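Local coordinates for HOBA (Helicobacter pylori, PDB 2UVP), which is required for the initiation of DNA replication, increasing the binding of DnaA to the oriC region, at residues S62-F67 with S159-K164; G122-E125 with L129-I132; L141-F144 with D150-L153. All coordinates share one frame; numbering follows the deposited sequence.

From the N terminus, the chain runs through helices 10-28 and 39-51 and strand 55-60 before reaching Ser62, where the long loop of contact 1 opens. That loop, closed only at residues 159-164, joins the starts of helices 65-75 and 161-180. Nested inside it and in series are contact 2, a short closure between the turn after strand 116-121 and helix 127-133, and contact 3, which pairs strand 139-143 with edge strand 152-153. No two loops cross. The sites also touch: Ser62 N probably bonds Glu125 OE1, Gly122 N probably bonds Trp142 O, and Phe144 packs on Arg64 and Leu161, tying both helix starts to the sheet.

Contact 1. Residues S62-F67 with S159-K164; sequences SSRHWF and SLLDYK
Leu161 and Arg64 meet almost at a right angle, methyl CD2 of Leu161 lying 3.5 Å from NH1 of Arg64 and oblique to the guanidinium plane. With its CG anti to the backbone N (chi1 177°), Leu161 reaches toward residues 62-67. The bent Arg64 chain folds back so that Ser63 CB lies over the centre of one guanidinium face, while NE is held in a salt bridge to Asp61 OD1. This is the close-packed side, where a leucine methyl meets the guanidinium, backed by Phe144 and Leu165. The other side is polar and bridged by water rather than directly bonded. Asp162 OD1 comes to the edge of the Trp66 ring, 3.6 Å from CZ2, with the carboxylate turned 77° from the ring plane, and no direct hydrogen bond spans the segments. The water donates to Asp162 OD1 (2.9 Å) and accepts from Trp66 NE1 (3.1 Å), with a weak further bond from Arg64 NH1. Arg64 NH1 and Asp162 OD1 stay 4.7 Å apart; their opposite charges probably attract weakly. Asp162 OD2 is bound by a basic and an aromatic side chain of another protein chain, and an aromatic ring of that chain meets Trp66 edge-to-face. Helix starts packed beside a five-stranded parallel sheet of order 2-1-3-4-5 are consistent with the alpha/beta fold of the SIS clan.

Contact 2. Residues G122-E125 with L129-I132; sequences GKIE and LKTI
The turn between strand 116-121 and helix 127-133, part of the beta-alpha-beta crossover from strand 116-121 through helix 127-133 to strand 139-143, is closed where Ile124 lays one methyl against Leu129 and Lys130 in the first turns of the helix. The contact is made by Ile124 CG2 alone. Placed anti to the backbone N, while CG1 lies beside that N (chi1 -59°), CG2 points at the helix and settles 3.5 Å from Lys130 N. Leu129 flanks the same methyl along its chain, with CB, CG and CD2 each 4.0 Å from Ile124 CG2. Next to it, Lys130 CB is 3.8 Å from Ile124 CG2, and beyond it the bent lysine chain leads its amine away. One methyl thus packs on the helix backbone and two side chains, with no hydrogen bond between the segments, and Ile124 CA comes within 6.2 Å of Lys130 CA. The turn itself is held by hydrogen bonds from Lys123 N to Asp61 OD2, between Lys123 O and His120 NE2, and from Ser62 N to Glu125 OE1. A long salt bridge, 3.8 Å from Lys123 NZ to Glu125 OE2, adds to these. At the backbone angles of Gly122 (phi 105°, psi -155°) a side chain would press on the preceding carbonyl O. At the helix start, Asn126 OD1 accepts a hydrogen bond from Leu129 N. Leu129 packs on His120 of strand 116-121 and on Tyr97, and farther along, Ile132 meets Phe118 of the same strand and Ser105 of helix 102-112.

Contact 3. Residues L141-F144 with D150-L153; sequences LWLF and DCLL
Leu152 sets one methyl, CD2, over a face of the Trp142 indole, 3.8 Å from the centroid of the five-membered ring and 15° off its normal, a CH-pi contact. The two side chains run side by side and point the same way. Beneath them the backbones pair in parallel. Leu152 N donates to Leu141 O (2.8 Å) and Leu152 O accepts from Leu143 N (2.9 Å). Leu152 O also takes a CA-H...O contact from Trp142 CA at 3.3 Å. Cys151 CB rests 4.1 Å from both Leu141 CB and Leu143 CD1. At the entrance to the pair, a water accepts from Leu141 N and donates to Asp150 O. The intervening loop carries Glu146 and Glu149, seen to bind calcium ions whose physiological relevance is not known, and the Cys151 side chain lies about 4 Å from that of Glu146 (nearest atoms). Asp150 is tied by a salt bridge to Lys41 of helix 39-51. Strand 139-143 bonds strand 152-153, the sheet edge within this chain, on one side and strand 116-121 on the other, while helix 161-180 packs Leu165 and Leu168 on Trp142.

Contact 1. Residues S62-F67 with S159-K164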
loop_
_atom_site.group_PDB
_atom_site.type_symbol
_atom_site.label_atom_id
_atom_site.label_comp_id
_atom_site.label_asym_id
_atom_site.label_seq_id
_atom_site.Cartn_x
_atom_site.Cartn_y
_atom_site.Cartn_z
ATOM N N SER A 62 -11.738 7.522 -6.354
ATOM C CA SER A 62 -10.351 7.440 -6.801
ATOM C C SER A 62 -9.599 8.772 -6.593
ATOM O O SER A 62 -8.489 8.787 -6.041
ATOM C CB SER A 62 -10.264 6.935 -8.264
ATOM O OG SER A 62 -11.249 7.550 -9.094
ATOM N N SER A 63 -10.222 9.888 -6.959
ATOM C CA SER A 63 -9.529 11.177 -6.890
ATOM C C SER A 63 -9.276 11.616 -5.446
ATOM O O SER A 63 -8.448 12.511 -5.200
ATOM C CB SER A 63 -10.313 12.233 -7.668
ATOM O OG SER A 63 -10.197 11.922 -9.060
ATOM N N ARG A 64 -9.991 10.995 -4.503
ATOM C CA ARG A 64 -9.909 11.426 -3.095
ATOM C C ARG A 64 -9.174 10.456 -2.180
ATOM O O ARG A 64 -9.275 10.562 -0.938
ATOM C CB ARG A 64 -11.304 11.746 -2.548
ATOM C CG ARG A 64 -11.641 13.258 -2.529
ATOM C CD ARG A 64 -11.394 13.911 -3.879
ATOM N NE ARG A 64 -12.360 13.432 -4.865
ATOM C CZ ARG A 64 -12.753 14.119 -5.939
ATOM N NH1 ARG A 64 -12.263 15.335 -6.184
ATOM N NH2 ARG A 64 -13.643 13.585 -6.762
ATOM N N HIS A 65 -8.400 9.536 -2.762
ATOM C CA HIS A 65 -7.583 8.647 -1.923
ATOM C C HIS A 65 -6.691 9.456 -0.989
ATOM O O HIS A 65 -6.493 9.056 0.161
ATOM C CB HIS A 65 -6.726 7.687 -2.751
ATOM C CG HIS A 65 -7.509 6.637 -3.464
ATOM N ND1 HIS A 65 -6.902 5.634 -4.197
ATOM C CD2 HIS A 65 -8.841 6.394 -3.525
ATOM C CE1 HIS A 65 -7.831 4.842 -4.706
ATOM N NE2 HIS A 65 -9.014 5.272 -4.305
ATOM N N TRP A 66 -6.164 10.592 -1.456
ATOM C CA TRP A 66 -5.346 11.438 -0.566
ATOM C C TRP A 66 -6.152 11.858 0.672
ATOM O O TRP A 66 -5.606 11.961 1.772
ATOM C CB TRP A 66 -4.812 12.674 -1.294
ATOM C CG TRP A 66 -5.897 13.616 -1.758
ATOM C CD1 TRP A 66 -6.552 13.580 -2.946
ATOM C CD2 TRP A 66 -6.462 14.706 -1.011
ATOM N NE1 TRP A 66 -7.477 14.611 -3.010
ATOM C CE2 TRP A 66 -7.436 15.315 -1.834
ATOM C CE3 TRP A 66 -6.217 15.236 0.265
ATOM C CZ2 TRP A 66 -8.190 16.430 -1.410
ATOM C CZ3 TRP A 66 -6.968 16.354 0.691
ATOM C CH2 TRP A 66 -7.929 16.935 -0.159
ATOM N N PHE A 67 -7.456 12.073 0.511
ATOM C CA PHE A 67 -8.267 12.597 1.612
ATOM C C PHE A 67 -8.652 11.470 2.576
ATOM O O PHE A 67 -8.732 11.672 3.787
ATOM C CB PHE A 67 -9.488 13.351 1.088
ATOM C CG PHE A 67 -10.304 14.015 2.172
ATOM C CD1 PHE A 67 -9.737 15.001 2.994
ATOM C CD2 PHE A 67 -11.630 13.634 2.387
ATOM C CE1 PHE A 67 -10.509 15.653 3.995
ATOM C CE2 PHE A 67 -12.403 14.253 3.402
ATOM C CZ PHE A 67 -11.821 15.259 4.211
ATOM N N SER A 159 -13.682 24.496 -7.904
ATOM C CA SER A 159 -12.215 24.571 -7.913
ATOM C C SER A 159 -11.641 24.606 -6.491
ATOM O O SER A 159 -10.463 24.335 -6.331
ATOM C CB SER A 159 -11.693 25.759 -8.705
ATOM O OG SER A 159 -12.106 26.977 -8.105
ATOM N N LEU A 160 -12.471 24.970 -5.499
ATOM C CA LEU A 160 -12.053 25.027 -4.083
ATOM C C LEU A 160 -12.385 23.782 -3.262
ATOM O O LEU A 160 -12.158 23.757 -2.045
ATOM C CB LEU A 160 -12.564 26.317 -3.397
ATOM C CG LEU A 160 -12.122 27.625 -4.073
ATOM C CD1 LEU A 160 -12.773 28.804 -3.329
ATOM C CD2 LEU A 160 -10.601 27.810 -4.068
ATOM N N LEU A 161 -12.893 22.742 -3.944
ATOM C CA LEU A 161 -13.303 21.508 -3.278
ATOM C C LEU A 161 -12.252 20.988 -2.298
ATOM O O LEU A 161 -12.583 20.623 -1.166
ATOM C CB LEU A 161 -13.645 20.428 -4.303
ATOM C CG LEU A 161 -14.018 19.091 -3.638
ATOM C CD1 LEU A 161 -15.341 19.213 -2.838
ATOM C CD2 LEU A 161 -14.082 17.991 -4.703
ATOM N N ASP A 162 -11.000 20.915 -2.748
ATOM C CA ASP A 162 -9.953 20.310 -1.904
ATOM C C ASP A 162 -9.822 21.055 -0.557
ATOM O O ASP A 162 -9.695 20.430 0.488
ATOM C CB ASP A 162 -8.627 20.275 -2.660
ATOM C CG ASP A 162 -8.681 19.375 -3.892
ATOM O OD1 ASP A 162 -9.623 18.550 -4.008
ATOM O OD2 ASP A 162 -7.782 19.495 -4.747
ATOM N N TYR A 163 -9.864 22.389 -0.584
ATOM C CA TYR A 163 -9.842 23.146 0.660
ATOM C C TYR A 163 -11.072 22.874 1.530
ATOM O O TYR A 163 -10.959 22.755 2.763
ATOM C CB TYR A 163 -9.826 24.642 0.345
ATOM C CG TYR A 163 -8.671 25.135 -0.511
ATOM C CD1 TYR A 163 -7.423 25.382 0.051
ATOM C CD2 TYR A 163 -8.863 25.425 -1.857
ATOM C CE1 TYR A 163 -6.365 25.898 -0.717
ATOM C CE2 TYR A 163 -7.817 25.931 -2.645
ATOM C CZ TYR A 163 -6.573 26.163 -2.065
ATOM O OH TYR A 163 -5.567 26.710 -2.831
ATOM N N LYS A 164 -12.242 22.780 0.903
ATOM C CA LYS A 164 -13.482 22.553 1.637
ATOM C C LYS A 164 -13.455 21.208 2.338
ATOM O O LYS A 164 -13.936 21.066 3.462
ATOM C CB LYS A 164 -14.681 22.639 0.679
ATOM C CG LYS A 164 -14.858 24.062 0.122
ATOM C CD LYS A 164 -16.159 24.230 -0.724
ATOM C CE LYS A 164 -16.167 25.678 -1.270
ATOM N NZ LYS A 164 -17.327 25.943 -2.148
HETATM O O HOH W 1 -9.161 15.960 -5.170
#

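Contact 2. Residues G122-E125 with L129-I132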
loop_
_atom_site.group_PDB
_atom_site.type_symbol
_atom_site.label_atom_id
_atom_site.label_comp_id
_atom_site.label_asym_id
_atom_site.label_seq_id
_atom_site.Cartn_x
_atom_site.Cartn_y
_atom_site.Cartn_z
ATOM N N GLY A 122 -17.154 11.413 -1.842
ATOM C CA GLY A 122 -17.004 11.627 -3.261
ATOM C C GLY A 122 -17.947 10.766 -4.081
ATOM O O GLY A 122 -19.013 10.344 -3.596
ATOM N N LYS A 123 -17.536 10.519 -5.314
ATOM C CA LYS A 123 -18.319 9.704 -6.259
ATOM C C LYS A 123 -18.457 8.284 -5.754
ATOM O O LYS A 123 -17.532 7.754 -5.102
ATOM C CB LYS A 123 -17.631 9.674 -7.615
ATOM C CG LYS A 123 -17.566 11.021 -8.303
ATOM C CD LYS A 123 -17.042 10.902 -9.734
ATOM C CE LYS A 123 -15.583 10.463 -9.772
ATOM N NZ LYS A 123 -14.942 10.665 -11.115
ATOM N N ILE A 124 -19.591 7.670 -6.086
ATOM C CA ILE A 124 -19.818 6.252 -5.807
ATOM C C ILE A 124 -19.536 5.507 -7.120
ATOM O O ILE A 124 -20.366 5.504 -8.042
ATOM C CB ILE A 124 -21.239 5.996 -5.266
ATOM C CG1 ILE A 124 -21.456 6.800 -3.976
ATOM C CG2 ILE A 124 -21.446 4.490 -5.033
ATOM C CD1 ILE A 124 -22.886 6.873 -3.458
ATOM N N GLU A 125 -18.354 4.907 -7.205
ATOM C CA GLU A 125 -17.813 4.474 -8.494
ATOM C C GLU A 125 -18.230 3.070 -8.944
ATOM O O GLU A 125 -17.916 2.662 -10.063
ATOM C CB GLU A 125 -16.293 4.726 -8.570
ATOM C CG GLU A 125 -15.985 6.261 -8.608
ATOM C CD GLU A 125 -14.513 6.620 -8.536
ATOM O OE1 GLU A 125 -13.836 6.190 -7.579
ATOM O OE2 GLU A 125 -14.036 7.371 -9.420
ATOM N N LEU A 129 -20.845 -0.670 -4.092
ATOM C CA LEU A 129 -20.720 0.356 -3.060
ATOM C C LEU A 129 -22.053 1.079 -2.878
ATOM O O LEU A 129 -22.490 1.304 -1.757
ATOM C CB LEU A 129 -19.602 1.352 -3.408
ATOM C CG LEU A 129 -19.308 2.420 -2.332
ATOM C CD1 LEU A 129 -18.895 1.787 -0.985
ATOM C CD2 LEU A 129 -18.257 3.389 -2.844
ATOM N N LYS A 130 -22.707 1.431 -3.988
ATOM C CA LYS A 130 -23.999 2.102 -3.907
ATOM C C LYS A 130 -24.970 1.282 -3.068
ATOM O O LYS A 130 -25.602 1.808 -2.166
ATOM C CB LYS A 130 -24.565 2.377 -5.304
ATOM C CG LYS A 130 -25.825 3.222 -5.288
ATOM C CD LYS A 130 -25.743 4.363 -6.304
ATOM C CE LYS A 130 -26.368 3.992 -7.634
ATOM N NZ LYS A 130 -26.998 5.196 -8.274
ATOM N N THR A 131 -25.039 -0.017 -3.344
ATOM C CA THR A 131 -25.919 -0.918 -2.606
ATOM C C THR A 131 -25.604 -0.933 -1.108
ATOM O O THR A 131 -26.504 -0.963 -0.279
ATOM C CB THR A 131 -25.854 -2.347 -3.210
ATOM O OG1 THR A 131 -26.245 -2.291 -4.592
ATOM C CG2 THR A 131 -26.775 -3.298 -2.478
ATOM N N ILE A 132 -24.321 -0.897 -0.763
ATOM C CA ILE A 132 -23.907 -0.926 0.632
ATOM C C ILE A 132 -24.328 0.372 1.336
ATOM O O ILE A 132 -24.877 0.355 2.447
ATOM C CB ILE A 132 -22.378 -1.199 0.730
ATOM C CG1 ILE A 132 -22.146 -2.709 0.794
ATOM C CG2 ILE A 132 -21.758 -0.511 1.933
ATOM C CD1 ILE A 132 -20.720 -3.124 0.581
#

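Contact 3. Residues L141-F144 with D150-L153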
loop_
_atom_site.group_PDB
_atom_site.type_symbol
_atom_site.label_atom_id
_atom_site.label_comp_id
_atom_site.label_asym_id
_atom_site.label_seq_id
_atom_site.Cartn_x
_atom_site.Cartn_y
_atom_site.Cartn_z
ATOM N N LEU A 141 -22.226 10.548 4.856
ATOM C CA LEU A 141 -21.969 10.580 3.428
ATOM C C LEU A 141 -21.705 11.987 2.931
ATOM O O LEU A 141 -22.542 12.891 3.096
ATOM C CB LEU A 141 -23.136 9.966 2.646
ATOM C CG LEU A 141 -23.524 8.532 3.042
ATOM C CD1 LEU A 141 -24.724 8.026 2.214
ATOM C CD2 LEU A 141 -22.353 7.582 2.928
ATOM N N TRP A 142 -20.539 12.157 2.323
ATOM C CA TRP A 142 -20.146 13.429 1.764
ATOM C C TRP A 142 -20.161 13.229 0.278
ATOM O O TRP A 142 -19.214 12.679 -0.294
ATOM C CB TRP A 142 -18.738 13.789 2.236
ATOM C CG TRP A 142 -18.550 13.974 3.706
ATOM C CD1 TRP A 142 -19.342 13.522 4.736
ATOM C CD2 TRP A 142 -17.433 14.625 4.312
ATOM N NE1 TRP A 142 -18.780 13.890 5.949
ATOM C CE2 TRP A 142 -17.616 14.576 5.708
ATOM C CE3 TRP A 142 -16.306 15.292 3.794
ATOM C CZ2 TRP A 142 -16.698 15.157 6.612
ATOM C CZ3 TRP A 142 -15.386 15.862 4.695
ATOM C CH2 TRP A 142 -15.593 15.792 6.084
ATOM N N LEU A 143 -21.260 13.641 -0.356
ATOM C CA LEU A 143 -21.528 13.241 -1.737
ATOM C C LEU A 143 -21.713 14.426 -2.651
ATOM O O LEU A 143 -21.953 15.544 -2.177
ATOM C CB LEU A 143 -22.808 12.374 -1.806
ATOM C CG LEU A 143 -22.846 11.141 -0.892
ATOM C CD1 LEU A 143 -24.249 10.499 -0.918
ATOM C CD2 LEU A 143 -21.765 10.143 -1.279
ATOM N N PHE A 144 -21.604 14.169 -3.953
ATOM C CA PHE A 144 -21.888 15.189 -4.962
ATOM C C PHE A 144 -23.375 15.257 -5.354
ATOM O O PHE A 144 -23.808 16.198 -6.039
ATOM C CB PHE A 144 -21.002 14.956 -6.171
ATOM C CG PHE A 144 -19.533 15.002 -5.850
ATOM C CD1 PHE A 144 -18.999 16.074 -5.147
ATOM C CD2 PHE A 144 -18.687 13.994 -6.280
ATOM C CE1 PHE A 144 -17.629 16.126 -4.852
ATOM C CE2 PHE A 144 -17.317 14.034 -6.008
ATOM C CZ PHE A 144 -16.792 15.112 -5.287
ATOM N N ASP A 150 -30.459 12.478 4.415
ATOM C CA ASP A 150 -29.627 13.676 4.403
ATOM C C ASP A 150 -28.168 13.272 4.257
ATOM O O ASP A 150 -27.692 12.348 4.930
ATOM C CB ASP A 150 -29.796 14.482 5.694
ATOM C CG ASP A 150 -31.159 15.148 5.806
ATOM O OD1 ASP A 150 -31.402 15.820 6.837
ATOM O OD2 ASP A 150 -31.978 15.013 4.867
ATOM N N CYS A 151 -27.472 13.949 3.355
ATOM C CA CYS A 151 -26.030 13.792 3.249
ATOM C C CYS A 151 -25.405 15.174 3.296
ATOM O O CYS A 151 -26.105 16.188 3.217
ATOM C CB CYS A 151 -25.663 13.119 1.942
ATOM S SG CYS A 151 -25.909 14.182 0.529
ATOM N N LEU A 152 -24.088 15.211 3.445
ATOM C CA LEU A 152 -23.356 16.460 3.330
ATOM C C LEU A 152 -23.070 16.619 1.849
ATOM O O LEU A 152 -22.450 15.756 1.218
ATOM C CB LEU A 152 -22.085 16.379 4.188
ATOM C CG LEU A 152 -20.970 17.422 4.333
ATOM C CD1 LEU A 152 -21.340 18.871 4.077
ATOM C CD2 LEU A 152 -20.377 17.238 5.745
ATOM N N LEU A 153 -23.556 17.717 1.277
ATOM C CA LEU A 153 -23.481 17.926 -0.159
ATOM C C LEU A 153 -22.275 18.766 -0.548
ATOM O O LEU A 153 -22.033 19.818 0.061
ATOM C CB LEU A 153 -24.749 18.619 -0.642
ATOM C CG LEU A 153 -25.906 17.684 -0.972
ATOM C CD1 LEU A 153 -27.178 18.530 -1.229
ATOM C CD2 LEU A 153 -25.548 16.806 -2.161
HETATM O O HOH W 2 -24.920 10.749 5.721
#